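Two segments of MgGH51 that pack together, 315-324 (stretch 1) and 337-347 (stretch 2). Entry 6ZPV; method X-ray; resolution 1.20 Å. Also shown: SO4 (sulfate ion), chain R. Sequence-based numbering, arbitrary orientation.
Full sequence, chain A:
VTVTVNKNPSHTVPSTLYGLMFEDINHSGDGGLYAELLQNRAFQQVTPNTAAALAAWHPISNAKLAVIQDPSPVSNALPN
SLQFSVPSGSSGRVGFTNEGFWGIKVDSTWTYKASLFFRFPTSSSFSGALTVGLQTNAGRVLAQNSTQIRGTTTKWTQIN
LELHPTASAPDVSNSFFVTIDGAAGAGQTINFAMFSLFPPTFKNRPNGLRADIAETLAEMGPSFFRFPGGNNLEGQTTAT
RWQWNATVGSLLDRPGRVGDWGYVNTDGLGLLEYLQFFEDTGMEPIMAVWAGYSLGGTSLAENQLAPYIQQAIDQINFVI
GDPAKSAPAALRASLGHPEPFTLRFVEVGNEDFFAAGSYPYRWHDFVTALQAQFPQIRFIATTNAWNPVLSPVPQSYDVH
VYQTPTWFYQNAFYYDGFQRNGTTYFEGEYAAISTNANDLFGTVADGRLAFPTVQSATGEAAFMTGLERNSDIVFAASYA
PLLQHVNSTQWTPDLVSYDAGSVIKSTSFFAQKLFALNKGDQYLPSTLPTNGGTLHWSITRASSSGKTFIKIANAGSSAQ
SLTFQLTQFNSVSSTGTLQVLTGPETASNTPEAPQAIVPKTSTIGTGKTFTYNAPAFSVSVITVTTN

Stretch 1 (315-324) QINFVIGDPA
Stretch 2 337-347: HPEPFTLRFVE

The C-terminal end of a helix packs against an extended segment through a small apolar contact, pinned by one backbone hydrogen bond. Stretch 1 is helical from Gln 315 to Ile 320, then leaves as a loop. Ile 320 N bonds to Ile 316 O at 3.0 Å, and Gly 321 N to Asn 317 O at 2.8 Å; the bond from Val 319 N to Gln 315 O is weak, at 3.4 Å. Gly 321 leaves helical angles, with phi/psi of -72/158. Stretch 2 is mostly extended loop and becomes a strand at Phe 345.

The register sets Ile 320 beside Pro 340, with their CA atoms 4.4 Å apart. Pro 323 lies by Pro 338, CA to CA 6.9 Å. The chains therefore run in opposite senses: as stretch 1 advances, its partners come earlier in stretch 2.

Near the helix end, Val 319 O has no helical partner within the stretch. Val 319 O accepts a hydrogen bond from Phe 341 N at 3.0 Å, with an N-H...O angle of 165°. This oxygen also lies at the edge of the Phe 341 ring, whose side chain is m (chi1 -70°).

Leu 343 (t, p) points toward the helix. Leu 343 CB lies 3.6 Å from Ile 320 CG2 and 4.0 Å from Val 319 CG1. Leu 343 CD2 is 3.9 Å from Ile 316 CG2. Ile 316 (m, t) also reaches the strand, with CD1 4.1 Å from Val 346 CG2; Val 346 is t. Val 319 (t) places CG1 3.9 Å from Phe 341 CB. Ile 320 is p, t. These contacts are van der Waals packing.

The prolines extend the contact: Pro 340 CB is 3.5 Å from Ile 320 O, and Pro 323 CG is 3.7 Å from Pro 338 O.

The CA-to-CB bond of Arg 344 points away from stretch 1, and Arg 344 NH1 donates a hydrogen bond to sulfate O1 at 3.0 Å.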

# COMPACT_ATOMS: atom_id res chain seq x y z
N GLN A 315 -14.62 -5.37 -14.00
CA GLN A 315 -13.71 -5.40 -12.84
C GLN A 315 -14.36 -6.04 -11.62
O GLN A 315 -13.77 -6.87 -10.95
CB GLN A 315 -13.29 -3.94 -12.56
CG GLN A 315 -12.32 -3.79 -11.39
CD GLN A 315 -11.96 -2.34 -11.15
OE1 GLN A 315 -11.96 -1.53 -12.08
NE2 GLN A 315 -11.62 -2.01 -9.87
N ILE A 316 -15.59 -5.62 -11.35
CA ILE A 316 -16.33 -6.18 -10.20
C ILE A 316 -16.66 -7.66 -10.43
O ILE A 316 -16.50 -8.49 -9.52
CB ILE A 316 -17.56 -5.32 -9.88
CG1 ILE A 316 -17.14 -3.92 -9.43
CG2 ILE A 316 -18.43 -6.03 -8.84
CD1 ILE A 316 -18.25 -2.89 -9.42
N ASN A 317 -17.06 -8.02 -11.65
CA ASN A 317 -17.32 -9.44 -11.94
C ASN A 317 -16.08 -10.29 -11.75
O ASN A 317 -16.17 -11.43 -11.31
CB ASN A 317 -17.90 -9.62 -13.35
CG ASN A 317 -19.40 -9.37 -13.41
OD1 ASN A 317 -20.06 -9.54 -12.38
ND2 ASN A 317 -19.87 -9.00 -14.61
N PHE A 318 -14.89 -9.79 -12.08
CA PHE A 318 -13.67 -10.54 -11.81
C PHE A 318 -13.63 -10.89 -10.32
O PHE A 318 -13.20 -12.01 -9.95
CB PHE A 318 -12.42 -9.76 -12.22
CG PHE A 318 -11.15 -10.55 -12.00
CD1 PHE A 318 -10.74 -11.49 -12.92
CD2 PHE A 318 -10.39 -10.40 -10.83
CE1 PHE A 318 -9.60 -12.23 -12.75
CE2 PHE A 318 -9.22 -11.13 -10.67
CZ PHE A 318 -8.83 -12.05 -11.63
N VAL A 319 -13.96 -9.96 -9.44
CA VAL A 319 -13.87 -10.14 -7.98
C VAL A 319 -14.91 -11.13 -7.49
O VAL A 319 -14.58 -12.05 -6.70
CB VAL A 319 -13.96 -8.79 -7.25
CG1 VAL A 319 -13.75 -9.02 -5.77
CG2 VAL A 319 -12.96 -7.77 -7.77
N ILE A 320 -16.19 -10.94 -7.88
CA ILE A 320 -17.34 -11.61 -7.21
C ILE A 320 -18.23 -12.44 -8.12
O ILE A 320 -19.12 -13.12 -7.60
CB ILE A 320 -18.21 -10.61 -6.45
CG1 ILE A 320 -19.00 -9.66 -7.38
CG2 ILE A 320 -17.42 -9.86 -5.42
CD1 ILE A 320 -19.96 -8.80 -6.63
N GLY A 321 -18.08 -12.33 -9.43
CA GLY A 321 -19.13 -12.92 -10.29
C GLY A 321 -19.07 -14.43 -10.29
O GLY A 321 -18.03 -15.03 -10.06
N ASP A 322 -20.19 -15.03 -10.64
CA ASP A 322 -20.28 -16.48 -10.91
C ASP A 322 -19.50 -16.76 -12.18
O ASP A 322 -19.81 -16.18 -13.22
CB ASP A 322 -21.74 -16.81 -11.07
CG ASP A 322 -22.07 -18.25 -11.39
OD1 ASP A 322 -21.18 -19.01 -11.78
OD2 ASP A 322 -23.26 -18.60 -11.26
N PRO A 323 -18.51 -17.67 -12.14
CA PRO A 323 -17.74 -17.99 -13.35
C PRO A 323 -18.55 -18.43 -14.56
O PRO A 323 -18.07 -18.24 -15.69
CB PRO A 323 -16.80 -19.09 -12.90
CG PRO A 323 -16.67 -18.84 -11.43
CD PRO A 323 -18.05 -18.43 -10.97
N ALA A 324 -19.73 -18.98 -14.32
CA ALA A 324 -20.56 -19.47 -15.43
C ALA A 324 -21.23 -18.30 -16.16
O ALA A 324 -21.87 -18.57 -17.21
CB ALA A 324 -21.61 -20.45 -14.94
N HIS A 337 -8.84 -19.40 -8.75
CA HIS A 337 -9.68 -18.97 -7.61
C HIS A 337 -11.14 -18.90 -8.01
O HIS A 337 -11.73 -17.81 -8.03
CB HIS A 337 -9.15 -17.63 -7.07
CG HIS A 337 -9.59 -17.36 -5.67
ND1 HIS A 337 -10.91 -17.09 -5.33
CD2 HIS A 337 -8.89 -17.36 -4.50
CE1 HIS A 337 -10.98 -16.88 -4.02
NE2 HIS A 337 -9.77 -17.09 -3.50
N PRO A 338 -11.77 -20.06 -8.27
CA PRO A 338 -13.17 -20.02 -8.66
C PRO A 338 -14.13 -19.42 -7.63
O PRO A 338 -15.19 -18.93 -8.01
CB PRO A 338 -13.44 -21.53 -8.95
CG PRO A 338 -12.43 -22.23 -8.13
CD PRO A 338 -11.17 -21.41 -8.29
N GLU A 339 -13.83 -19.53 -6.34
CA GLU A 339 -14.73 -18.93 -5.32
C GLU A 339 -14.68 -17.41 -5.49
O GLU A 339 -13.61 -16.83 -5.72
CB GLU A 339 -14.29 -19.32 -3.90
CG GLU A 339 -14.47 -20.78 -3.61
CD GLU A 339 -15.89 -21.28 -3.78
OE1 GLU A 339 -16.80 -20.55 -3.47
OE2 GLU A 339 -16.04 -22.44 -4.23
N PRO A 340 -15.80 -16.70 -5.29
CA PRO A 340 -15.78 -15.25 -5.24
C PRO A 340 -14.95 -14.77 -4.05
O PRO A 340 -15.01 -15.40 -2.98
CB PRO A 340 -17.23 -14.85 -5.15
CG PRO A 340 -17.85 -16.06 -4.45
CD PRO A 340 -17.17 -17.27 -5.07
N PHE A 341 -14.38 -13.61 -4.19
CA PHE A 341 -13.79 -12.88 -3.05
C PHE A 341 -14.86 -12.03 -2.37
O PHE A 341 -15.87 -11.73 -2.99
CB PHE A 341 -12.62 -12.01 -3.54
CG PHE A 341 -11.39 -12.76 -3.98
CD1 PHE A 341 -10.40 -13.12 -3.08
CD2 PHE A 341 -11.22 -13.07 -5.33
CE1 PHE A 341 -9.25 -13.75 -3.50
CE2 PHE A 341 -10.05 -13.68 -5.74
CZ PHE A 341 -9.10 -14.03 -4.82
N THR A 342 -14.59 -11.61 -1.15
CA THR A 342 -15.43 -10.65 -0.44
C THR A 342 -15.37 -9.28 -1.17
O THR A 342 -14.24 -8.83 -1.48
CB THR A 342 -14.94 -10.44 1.01
OG1 THR A 342 -15.02 -11.69 1.67
CG2 THR A 342 -15.73 -9.38 1.73
N LEU A 343 -16.52 -8.63 -1.36
CA LEU A 343 -16.52 -7.22 -1.84
C LEU A 343 -17.84 -6.58 -1.42
O LEU A 343 -18.89 -6.90 -1.97
CB LEU A 343 -16.34 -7.12 -3.35
CG LEU A 343 -16.37 -5.73 -3.92
CD1 LEU A 343 -15.20 -4.88 -3.49
CD2 LEU A 343 -16.46 -5.77 -5.44
N ARG A 344 -17.79 -5.67 -0.46
CA ARG A 344 -18.97 -4.99 0.05
C ARG A 344 -19.02 -3.52 -0.33
O ARG A 344 -20.09 -2.91 -0.19
CB ARG A 344 -19.06 -5.11 1.59
CG ARG A 344 -19.13 -6.55 2.07
CD ARG A 344 -19.63 -6.64 3.48
NE ARG A 344 -18.76 -6.03 4.44
CZ ARG A 344 -19.06 -5.62 5.69
NH1 ARG A 344 -18.13 -5.15 6.48
NH2 ARG A 344 -20.29 -5.68 6.13
N PHE A 345 -17.88 -2.93 -0.72
CA PHE A 345 -17.73 -1.47 -0.87
C PHE A 345 -16.95 -1.19 -2.17
O PHE A 345 -15.87 -1.72 -2.35
CB PHE A 345 -16.91 -0.92 0.30
CG PHE A 345 -17.48 -1.16 1.67
CD1 PHE A 345 -18.62 -0.51 2.09
CD2 PHE A 345 -16.92 -2.11 2.48
CE1 PHE A 345 -19.13 -0.77 3.35
CE2 PHE A 345 -17.49 -2.40 3.71
CZ PHE A 345 -18.58 -1.72 4.16
N VAL A 346 -17.50 -0.28 -2.97
CA VAL A 346 -16.85 0.19 -4.19
C VAL A 346 -16.85 1.72 -4.17
O VAL A 346 -17.92 2.33 -3.91
CB VAL A 346 -17.48 -0.36 -5.49
CG1 VAL A 346 -17.02 0.41 -6.71
CG2 VAL A 346 -17.21 -1.85 -5.59
N GLU A 347 -15.68 2.30 -4.43
CA GLU A 347 -15.56 3.77 -4.46
C GLU A 347 -15.56 4.24 -5.92
O GLU A 347 -14.85 3.68 -6.77
CB GLU A 347 -14.27 4.18 -3.71
CG GLU A 347 -14.11 5.68 -3.57
CD GLU A 347 -13.16 6.11 -2.48
OE1 GLU A 347 -12.59 5.24 -1.80
OE2 GLU A 347 -13.01 7.38 -2.31
S SO4 R . -19.79 -4.30 9.91
O1 SO4 R . -18.47 -4.08 9.29
O2 SO4 R . -20.54 -5.39 9.37
O3 SO4 R . -20.58 -3.03 9.69
O4 SO4 R . -19.54 -4.37 11.35